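Local coordinates for scaffolding protein (Clostridium cellulolyticum, PDB 1G43) that probably anchors the cellulosome to crystalline cellulose through this family IIIa cellulose-binding domain of its scaffoldin, at residues A[148-152]-A[153-157]; A[30-33]-A[34-38]; A[97-100]-A[101-105]; A[86-89]-A[90-93]. One frame throughout, in Å; residues are numbered along the deposited sequence.

Contact 1: A[148-152]-A[153-157]; sequences AFVGG and TLAYG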
loop_
_atom_site.group_PDB
_atom_site.type_symbol
_atom_site.label_atom_id
_atom_site.label_comp_id
_atom_site.label_asym_id
_atom_site.label_seq_id
_atom_site.Cartn_x
_atom_site.Cartn_y
_atom_site.Cartn_z
ATOM N N ALA A 148 5.759 1.350 -4.933
ATOM C CA ALA A 148 5.994 -0.065 -4.787
ATOM C C ALA A 148 7.472 -0.270 -5.021
ATOM O O ALA A 148 8.024 0.227 -6.018
ATOM C CB ALA A 148 5.193 -0.837 -5.800
ATOM N N PHE A 149 8.103 -0.980 -4.082
ATOM C CA PHE A 149 9.526 -1.301 -4.125
ATOM C C PHE A 149 9.703 -2.794 -4.190
ATOM O O PHE A 149 9.026 -3.546 -3.492
ATOM C CB PHE A 149 10.247 -0.826 -2.867
ATOM C CG PHE A 149 10.324 0.657 -2.736
ATOM C CD1 PHE A 149 9.235 1.383 -2.287
ATOM C CD2 PHE A 149 11.483 1.327 -3.082
ATOM C CE1 PHE A 149 9.296 2.766 -2.183
ATOM C CE2 PHE A 149 11.555 2.710 -2.983
ATOM C CZ PHE A 149 10.443 3.429 -2.529
ATOM N N VAL A 150 10.624 -3.225 -5.040
ATOM C CA VAL A 150 10.908 -4.638 -5.159
ATOM C C VAL A 150 12.363 -4.799 -4.822
ATOM O O VAL A 150 13.238 -4.185 -5.471
ATOM C CB VAL A 150 10.648 -5.118 -6.560
ATOM C CG1 VAL A 150 11.223 -6.504 -6.739
ATOM C CG2 VAL A 150 9.142 -5.131 -6.806
ATOM N N GLY A 151 12.635 -5.592 -3.786
ATOM C CA GLY A 151 14.014 -5.804 -3.382
ATOM C C GLY A 151 14.742 -4.526 -2.975
ATOM O O GLY A 151 15.976 -4.481 -2.980
ATOM N N GLY A 152 14.015 -3.474 -2.620
ATOM C CA GLY A 152 14.707 -2.266 -2.203
ATOM C C GLY A 152 14.819 -1.185 -3.255
ATOM O O GLY A 152 15.350 -0.124 -2.968
ATOM N N THR A 153 14.346 -1.437 -4.469
ATOM C CA THR A 153 14.398 -0.404 -5.497
ATOM C C THR A 153 13.000 -0.137 -6.077
ATOM O O THR A 153 12.187 -1.057 -6.239
ATOM C CB THR A 153 15.388 -0.774 -6.642
ATOM O OG1 THR A 153 14.823 -1.806 -7.464
ATOM C CG2 THR A 153 16.708 -1.283 -6.057
ATOM N N LEU A 154 12.728 1.132 -6.365
ATOM C CA LEU A 154 11.440 1.577 -6.896
ATOM C C LEU A 154 11.067 0.860 -8.169
ATOM O O LEU A 154 11.828 0.883 -9.134
ATOM C CB LEU A 154 11.494 3.087 -7.164
ATOM C CG LEU A 154 10.226 3.840 -7.569
ATOM C CD1 LEU A 154 9.237 3.887 -6.427
ATOM C CD2 LEU A 154 10.623 5.262 -7.930
ATOM N N ALA A 155 9.890 0.242 -8.185
ATOM C CA ALA A 155 9.428 -0.492 -9.353
ATOM C C ALA A 155 8.217 0.165 -10.012
ATOM O O ALA A 155 7.946 -0.068 -11.197
ATOM C CB ALA A 155 9.102 -1.932 -8.962
ATOM N N TYR A 156 7.493 0.975 -9.237
ATOM C CA TYR A 156 6.292 1.681 -9.714
ATOM C C TYR A 156 6.000 2.931 -8.866
ATOM O O TYR A 156 6.271 2.965 -7.657
ATOM C CB TYR A 156 5.078 0.760 -9.663
ATOM C CG TYR A 156 3.764 1.436 -10.012
ATOM C CD1 TYR A 156 3.337 1.564 -11.341
ATOM C CD2 TYR A 156 2.963 1.996 -9.007
ATOM C CE1 TYR A 156 2.143 2.243 -11.658
ATOM C CE2 TYR A 156 1.771 2.676 -9.306
ATOM C CZ TYR A 156 1.368 2.797 -10.627
ATOM O OH TYR A 156 0.202 3.484 -10.893
ATOM N N GLY A 157 5.469 3.964 -9.517
ATOM C CA GLY A 157 5.118 5.186 -8.821
ATOM C C GLY A 157 6.215 6.193 -8.531
ATOM O O GLY A 157 7.244 6.249 -9.203
#
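Phe149 and Leu154 face each other as a non-hydrogen-bonded pair, their CA atoms 4.4 Å apart. The Leu154 methyl CD1 lies over one face of the Phe149 ring, displaced toward its rim and 4.1 Å from CZ. Leu154 CG is anti to the backbone N (chi1 -173°), which carries CD1 over the ring. The opposite side of the hairpin is the packed one: Val150 CG2 meets Ala155 CB at 3.9 Å, and the CB atoms of Ala148 and Tyr156 are neighbours, with Val5, Val6, Val8 and Leu43 closing around these side chains. Strands 147-150 and 153-155 form a beta hairpin at the margin of the five-stranded sheet, joined by a type I' turn from Val150 to Thr153. Its two central residues, Gly151 and Gly152, both have positive phi and are exposed, as is Thr153. Backbone hydrogen bonds run both ways between Val150 and Thr153, Val150 N to Thr153 O being 2.9 Å. Farther from the turn a classic beta bulge sets Ala155 and Tyr156 against Ala148: Ala148 O takes a nearly straight bond from Ala155 N (2.9 Å, 171°) and a weak one from Tyr156 N. The Tyr156 phenol leads away to hydrogen-bond Asp142.

Contact 2: A[30-33]-A[34-38]; sequences NTSG and SPINL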
loop_
_atom_site.group_PDB
_atom_site.type_symbol
_atom_site.label_atom_id
_atom_site.label_comp_id
_atom_site.label_asym_id
_atom_site.label_seq_id
_atom_site.Cartn_x
_atom_site.Cartn_y
_atom_site.Cartn_z
ATOM N N ASN A 30 2.556 -8.585 -11.428
ATOM C CA ASN A 30 3.928 -8.974 -11.747
ATOM C C ASN A 30 4.073 -8.856 -13.254
ATOM O O ASN A 30 3.556 -9.672 -14.002
ATOM C CB ASN A 30 4.169 -10.425 -11.291
ATOM C CG ASN A 30 5.626 -10.884 -11.465
ATOM O OD1 ASN A 30 6.435 -10.260 -12.171
ATOM N ND2 ASN A 30 5.955 -11.997 -10.828
ATOM N N THR A 31 4.760 -7.818 -13.702
ATOM C CA THR A 31 4.963 -7.624 -15.126
ATOM C C THR A 31 6.423 -7.820 -15.485
ATOM O O THR A 31 6.865 -7.455 -16.583
ATOM C CB THR A 31 4.551 -6.235 -15.557
ATOM O OG1 THR A 31 5.369 -5.269 -14.883
ATOM C CG2 THR A 31 3.086 -6.011 -15.247
ATOM N N SER A 32 7.194 -8.349 -14.546
ATOM C CA SER A 32 8.597 -8.621 -14.840
ATOM C C SER A 32 8.404 -9.978 -15.501
ATOM O O SER A 32 7.283 -10.510 -15.509
ATOM C CB SER A 32 9.436 -8.777 -13.560
ATOM O OG SER A 32 9.236 -10.056 -12.991
ATOM N N GLY A 33 9.443 -10.561 -16.052
ATOM C CA GLY A 33 9.203 -11.839 -16.674
ATOM C C GLY A 33 9.656 -13.009 -15.812
ATOM O O GLY A 33 10.418 -13.861 -16.290
ATOM N N SER A 34 9.243 -13.042 -14.544
ATOM C CA SER A 34 9.615 -14.153 -13.650
ATOM C C SER A 34 9.020 -13.941 -12.250
ATOM O O SER A 34 8.817 -12.800 -11.823
ATOM C CB SER A 34 11.136 -14.309 -13.550
ATOM O OG SER A 34 11.724 -13.184 -12.935
ATOM N N PRO A 35 8.747 -15.051 -11.528
ATOM C CA PRO A 35 8.165 -14.996 -10.185
ATOM C C PRO A 35 8.843 -13.966 -9.345
ATOM O O PRO A 35 10.004 -13.589 -9.590
ATOM C CB PRO A 35 8.375 -16.412 -9.626
ATOM C CG PRO A 35 8.342 -17.288 -10.886
ATOM C CD PRO A 35 9.218 -16.417 -11.831
ATOM N N ILE A 36 8.078 -13.482 -8.373
ATOM C CA ILE A 36 8.590 -12.501 -7.453
ATOM C C ILE A 36 8.212 -12.933 -6.062
ATOM O O ILE A 36 7.081 -13.354 -5.792
ATOM C CB ILE A 36 8.058 -11.119 -7.760
ATOM C CG1 ILE A 36 8.918 -10.491 -8.844
ATOM C CG2 ILE A 36 8.059 -10.279 -6.520
ATOM C CD1 ILE A 36 8.466 -9.131 -9.228
ATOM N N ASN A 37 9.205 -12.854 -5.193
ATOM C CA ASN A 37 9.036 -13.237 -3.824
ATOM C C ASN A 37 8.324 -12.141 -3.048
ATOM O O ASN A 37 8.913 -11.110 -2.735
ATOM C CB ASN A 37 10.399 -13.495 -3.217
ATOM C CG ASN A 37 10.303 -14.081 -1.850
ATOM O OD1 ASN A 37 11.309 -14.175 -1.153
ATOM N ND2 ASN A 37 9.087 -14.490 -1.446
ATOM N N LEU A 38 7.062 -12.377 -2.730
ATOM C CA LEU A 38 6.285 -11.399 -1.988
ATOM C C LEU A 38 7.054 -10.824 -0.808
ATOM O O LEU A 38 6.788 -9.703 -0.363
ATOM C CB LEU A 38 4.982 -12.026 -1.530
ATOM C CG LEU A 38 4.153 -12.409 -2.738
ATOM C CD1 LEU A 38 2.859 -13.037 -2.254
ATOM C CD2 LEU A 38 3.873 -11.178 -3.611
#
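The side-chain amide of Asn30 reaches across the bend to the backbone of Ser34, its ND2 donating to Ser34 O at 3.1 Å with an N-H...O angle of 158°. The oxygen lies close to the amide plane of Asn30, yet the donor stands above the carbonyl plane of Ser34, clear of the lone-pair directions. A further acceptor is Leu106 O, on strand 105-106, so that ND2 has two acceptors, enough for its two N-H groups. The other end of the amide is equally occupied. OD1 accepts from Ser32 N at 3.1 Å, closing an Asx turn, and from the hydroxyl Ser32 OG at 2.9 Å; both donors lie in the carbonyl plane. Ser32 OG sits between its own backbone N and carbonyl carbon (chi1 78°), a rotation that turns the hydroxyl back to OD1. From there it also receives a weak bond from Ser34 N, 3.4 Å long and bent to 132°. Ile36 supplies the apolar boundary: its CD1 is 3.7 Å from Asn30 OD1, and the two side chains pass at a slant, while Val5 and Val6 touch Ile36 from elsewhere in the fold. The segment links strand 18-30 to strand 36-37 at the domain surface. With two donors on OD1 and two acceptors for ND2, the buried amide of Asn30 is fixed in its rotation, which implies that polar bonds, more than side-chain packing, define this bend.

Contact 3: A[97-100]-A[101-105]; sequences VALN and SDAGS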
loop_
_atom_site.group_PDB
_atom_site.type_symbol
_atom_site.label_atom_id
_atom_site.label_comp_id
_atom_site.label_asym_id
_atom_site.label_seq_id
_atom_site.Cartn_x
_atom_site.Cartn_y
_atom_site.Cartn_z
ATOM N N VAL A 97 3.577 -1.111 3.675
ATOM C CA VAL A 97 2.952 -2.422 3.705
ATOM C C VAL A 97 3.967 -3.473 3.265
ATOM O O VAL A 97 4.654 -3.304 2.252
ATOM C CB VAL A 97 1.716 -2.460 2.788
ATOM C CG1 VAL A 97 1.061 -3.813 2.853
ATOM C CG2 VAL A 97 0.721 -1.411 3.215
ATOM N N ALA A 98 4.089 -4.550 4.023
ATOM C CA ALA A 98 5.036 -5.602 3.672
ATOM C C ALA A 98 4.381 -6.942 3.898
ATOM O O ALA A 98 3.299 -7.002 4.448
ATOM C CB ALA A 98 6.267 -5.494 4.519
ATOM N N LEU A 99 5.037 -8.016 3.471
ATOM C CA LEU A 99 4.504 -9.366 3.649
ATOM C C LEU A 99 5.562 -10.266 4.290
ATOM O O LEU A 99 6.754 -10.127 4.021
ATOM C CB LEU A 99 4.043 -9.955 2.314
ATOM C CG LEU A 99 2.930 -9.193 1.585
ATOM C CD1 LEU A 99 3.545 -8.222 0.617
ATOM C CD2 LEU A 99 2.044 -10.140 0.829
ATOM N N ASN A 100 5.130 -11.178 5.158
ATOM C CA ASN A 100 6.069 -12.067 5.845
ATOM C C ASN A 100 6.893 -12.954 4.888
ATOM O O ASN A 100 6.562 -13.154 3.720
ATOM C CB ASN A 100 5.333 -12.957 6.854
ATOM C CG ASN A 100 4.569 -12.154 7.910
ATOM O OD1 ASN A 100 5.052 -11.118 8.396
ATOM N ND2 ASN A 100 3.366 -12.647 8.285
ATOM N N SER A 101 7.970 -13.498 5.426
ATOM C CA SER A 101 8.895 -14.323 4.665
ATOM C C SER A 101 8.269 -15.471 3.874
ATOM O O SER A 101 8.787 -15.871 2.825
ATOM C CB SER A 101 9.954 -14.874 5.620
ATOM O OG SER A 101 9.345 -15.691 6.622
ATOM N N ASP A 102 7.148 -15.996 4.355
ATOM C CA ASP A 102 6.523 -17.111 3.671
ATOM C C ASP A 102 5.233 -16.782 2.943
ATOM O O ASP A 102 4.429 -17.677 2.646
ATOM C CB ASP A 102 6.312 -18.267 4.668
ATOM C CG ASP A 102 5.374 -17.899 5.820
ATOM O OD1 ASP A 102 5.321 -16.702 6.254
ATOM O OD2 ASP A 102 4.694 -18.825 6.302
ATOM N N ALA A 103 5.013 -15.502 2.650
ATOM C CA ALA A 103 3.799 -15.116 1.948
ATOM C C ALA A 103 3.645 -15.978 0.692
ATOM O O ALA A 103 2.533 -16.420 0.352
ATOM C CB ALA A 103 3.871 -13.646 1.568
ATOM N N GLY A 104 4.766 -16.227 0.009
ATOM C CA GLY A 104 4.734 -17.018 -1.219
ATOM C C GLY A 104 5.420 -16.323 -2.385
ATOM O O GLY A 104 6.166 -15.360 -2.203
ATOM N N SER A 105 5.199 -16.814 -3.598
ATOM C CA SER A 105 5.833 -16.183 -4.757
ATOM C C SER A 105 4.735 -15.813 -5.737
ATOM O O SER A 105 3.811 -16.585 -5.976
ATOM C CB SER A 105 6.839 -17.140 -5.419
ATOM O OG SER A 105 8.030 -16.457 -5.837
#
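A type I beta turn from Asn100 to Ala103 takes the chain out of strand 91-99, a member of the five-stranded sheet, and toward the short strand 105-106. Leu99, the last residue of that strand, touches the far end of the turn: its CB lies 3.8 Å from Ala103 CB, and its CD2 is near the same methyl at 4.0 Å. Both residues are buried. Val77 of the neighbouring strand touches Leu99, and Leu38 touches Ala103, placing the pair on the interior side of the turn. The closing bond is Ala103 N to Asn100 O, 3.0 Å and fairly straight at 163°. Its donor stands well above the carbonyl plane, 53° out of it, instead of lying along a lone pair. Asp102 N is equally near to Asn100 O, but its angle is too poor for a bond, so of the two amides it is Ala103 N that closes the turn. Ser101 and Asp102, the two central residues, are exposed, and the side chains of Asn100 and Asp102 both touch Lys76. After the turn, Ala103 O accepts from the Tyr64 hydroxyl. On the outer side, the carboxylate of Asp102 folds back over the turn, bringing OD1 to 3.8 Å from Asn100 CB.

Contact 4: A[86-89]-A[90-93]; sequences PAVT and NADH. With ZN (zinc ion), chain C.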
loop_
_atom_site.group_PDB
_atom_site.type_symbol
_atom_site.label_atom_id
_atom_site.label_comp_id
_atom_site.label_asym_id
_atom_site.label_seq_id
_atom_site.Cartn_x
_atom_site.Cartn_y
_atom_site.Cartn_z
ATOM N N PRO A 86 13.705 14.649 5.524
ATOM C CA PRO A 86 12.945 15.763 6.105
ATOM C C PRO A 86 11.509 15.753 5.572
ATOM O O PRO A 86 11.245 15.238 4.486
ATOM C CB PRO A 86 13.729 16.995 5.638
ATOM C CG PRO A 86 14.173 16.580 4.251
ATOM C CD PRO A 86 14.606 15.117 4.452
ATOM N N ALA A 87 10.595 16.313 6.351
ATOM C CA ALA A 87 9.179 16.392 5.971
ATOM C C ALA A 87 8.996 17.255 4.734
ATOM O O ALA A 87 9.650 18.283 4.622
ATOM C CB ALA A 87 8.372 16.992 7.128
ATOM N N VAL A 88 8.156 16.825 3.788
ATOM C CA VAL A 88 7.858 17.636 2.608
ATOM C C VAL A 88 6.400 18.085 2.711
ATOM O O VAL A 88 5.679 17.650 3.597
ATOM C CB VAL A 88 8.039 16.869 1.264
ATOM C CG1 VAL A 88 9.499 16.453 1.081
ATOM C CG2 VAL A 88 7.097 15.675 1.202
ATOM N N THR A 89 5.962 18.957 1.812
ATOM C CA THR A 89 4.577 19.439 1.839
ATOM C C THR A 89 3.622 18.256 1.632
ATOM O O THR A 89 3.728 17.526 0.629
ATOM C CB THR A 89 4.278 20.454 0.686
ATOM O OG1 THR A 89 5.336 21.418 0.583
ATOM C CG2 THR A 89 2.965 21.168 0.952
ATOM N N ASN A 90 2.689 18.087 2.565
ATOM C CA ASN A 90 1.697 17.033 2.511
ATOM C C ASN A 90 2.204 15.626 2.753
ATOM O O ASN A 90 1.526 14.647 2.436
ATOM C CB ASN A 90 0.920 17.108 1.202
ATOM C CG ASN A 90 0.023 18.302 1.180
ATOM O OD1 ASN A 90 -0.747 18.523 0.247
ATOM N ND2 ASN A 90 0.113 19.096 2.228
ATOM N N ALA A 91 3.385 15.532 3.353
ATOM C CA ALA A 91 3.938 14.230 3.639
ATOM C C ALA A 91 4.953 14.240 4.787
ATOM O O ALA A 91 6.121 14.563 4.562
ATOM C CB ALA A 91 4.570 13.659 2.382
ATOM N N ASP A 92 4.521 13.915 6.010
ATOM C CA ASP A 92 5.463 13.837 7.115
ATOM C C ASP A 92 5.640 12.402 7.631
ATOM O O ASP A 92 6.503 12.153 8.466
ATOM C CB ASP A 92 5.104 14.783 8.274
ATOM C CG ASP A 92 3.666 14.653 8.743
ATOM O OD1 ASP A 92 3.201 13.540 9.009
ATOM O OD2 ASP A 92 2.999 15.681 8.868
ATOM N N HIS A 93 4.826 11.468 7.137
ATOM C CA HIS A 93 4.945 10.059 7.519
ATOM C C HIS A 93 4.473 9.178 6.374
ATOM O O HIS A 93 3.896 9.662 5.402
ATOM C CB HIS A 93 4.110 9.720 8.767
ATOM C CG HIS A 93 4.625 10.336 10.022
ATOM N ND1 HIS A 93 4.339 11.634 10.389
ATOM C CD2 HIS A 93 5.449 9.847 10.977
ATOM C CE1 HIS A 93 4.962 11.916 11.514
ATOM N NE2 HIS A 93 5.642 10.848 11.894
HETATM ZN ZN ZN C . 6.554 10.485 13.615
HETATM O O HOH W 1 6.493 11.362 14.803
#
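Val88 sets CG1 anti to its carbonyl carbon (chi1 -63°), which puts CG2 between N and carbonyl carbon, against Ala91 CB at 3.4 Å, tighter than usual for two carbons. Asp92 has its own CG between N and carbonyl carbon (chi1 51°), a rotation that helps bring Asp92 OD1 to the edge of the His93 imidazole at ND1. His93 ND1 donates to Asp92 OD1 over 2.6 Å at 163°. The oxygen lies near the imidazole plane, but is met on its anti side and well out of the carboxylate plane. The backbone around these groups is a tight hairpin between strands 77-88 and 91-99, with a type II turn from Val88 to Ala91. Val88 and Ala91, both touched by Pro160, are its antiparallel hydrogen-bonded pair: Val88 N to Ala91 O and Ala91 N to Val88 O both measure 3.1 Å. Asn90, in the turn, has positive phi, and its side chain touches Asn130, a calcium ligand. Where the second strand leaves the turn, Asp92 and His93 both face Tyr47 in a classic beta bulge. Asp92 OD1 also accepts from Gln49 N, so the carboxylate that orients the imidazole is itself held by the neighbouring backbone. The other ring nitrogen, His93 NE2, binds a zinc ion at 2.0 Å.

How the contacts relate
Contacts 1, 3 and 4 all reach the five-stranded sheet. Contacts 3 and 4 use the two ends of strand 91-99, with centres about 28 Å apart on opposite sides of the chain's centre, whereas contact 1 belongs to the hairpin at the other margin. Contacts 1 and 3 are partly buried and rely on apolar packing beside backbone bonds. Contacts 2 and 4 lie at the surface; side-chain amide bonds carry contact 2, while backbone bonds and a close Val-Ala pair join contact 4, with the His-carboxylate bond and zinc beside it. Contacts 2 and 3 touch directly: Leu38 CB packs on Ala103 CB at 3.7 Å, and Asn37 ND2 probably hydrogen-bonds Gly104 O. Contacts 1 and 2 do not touch.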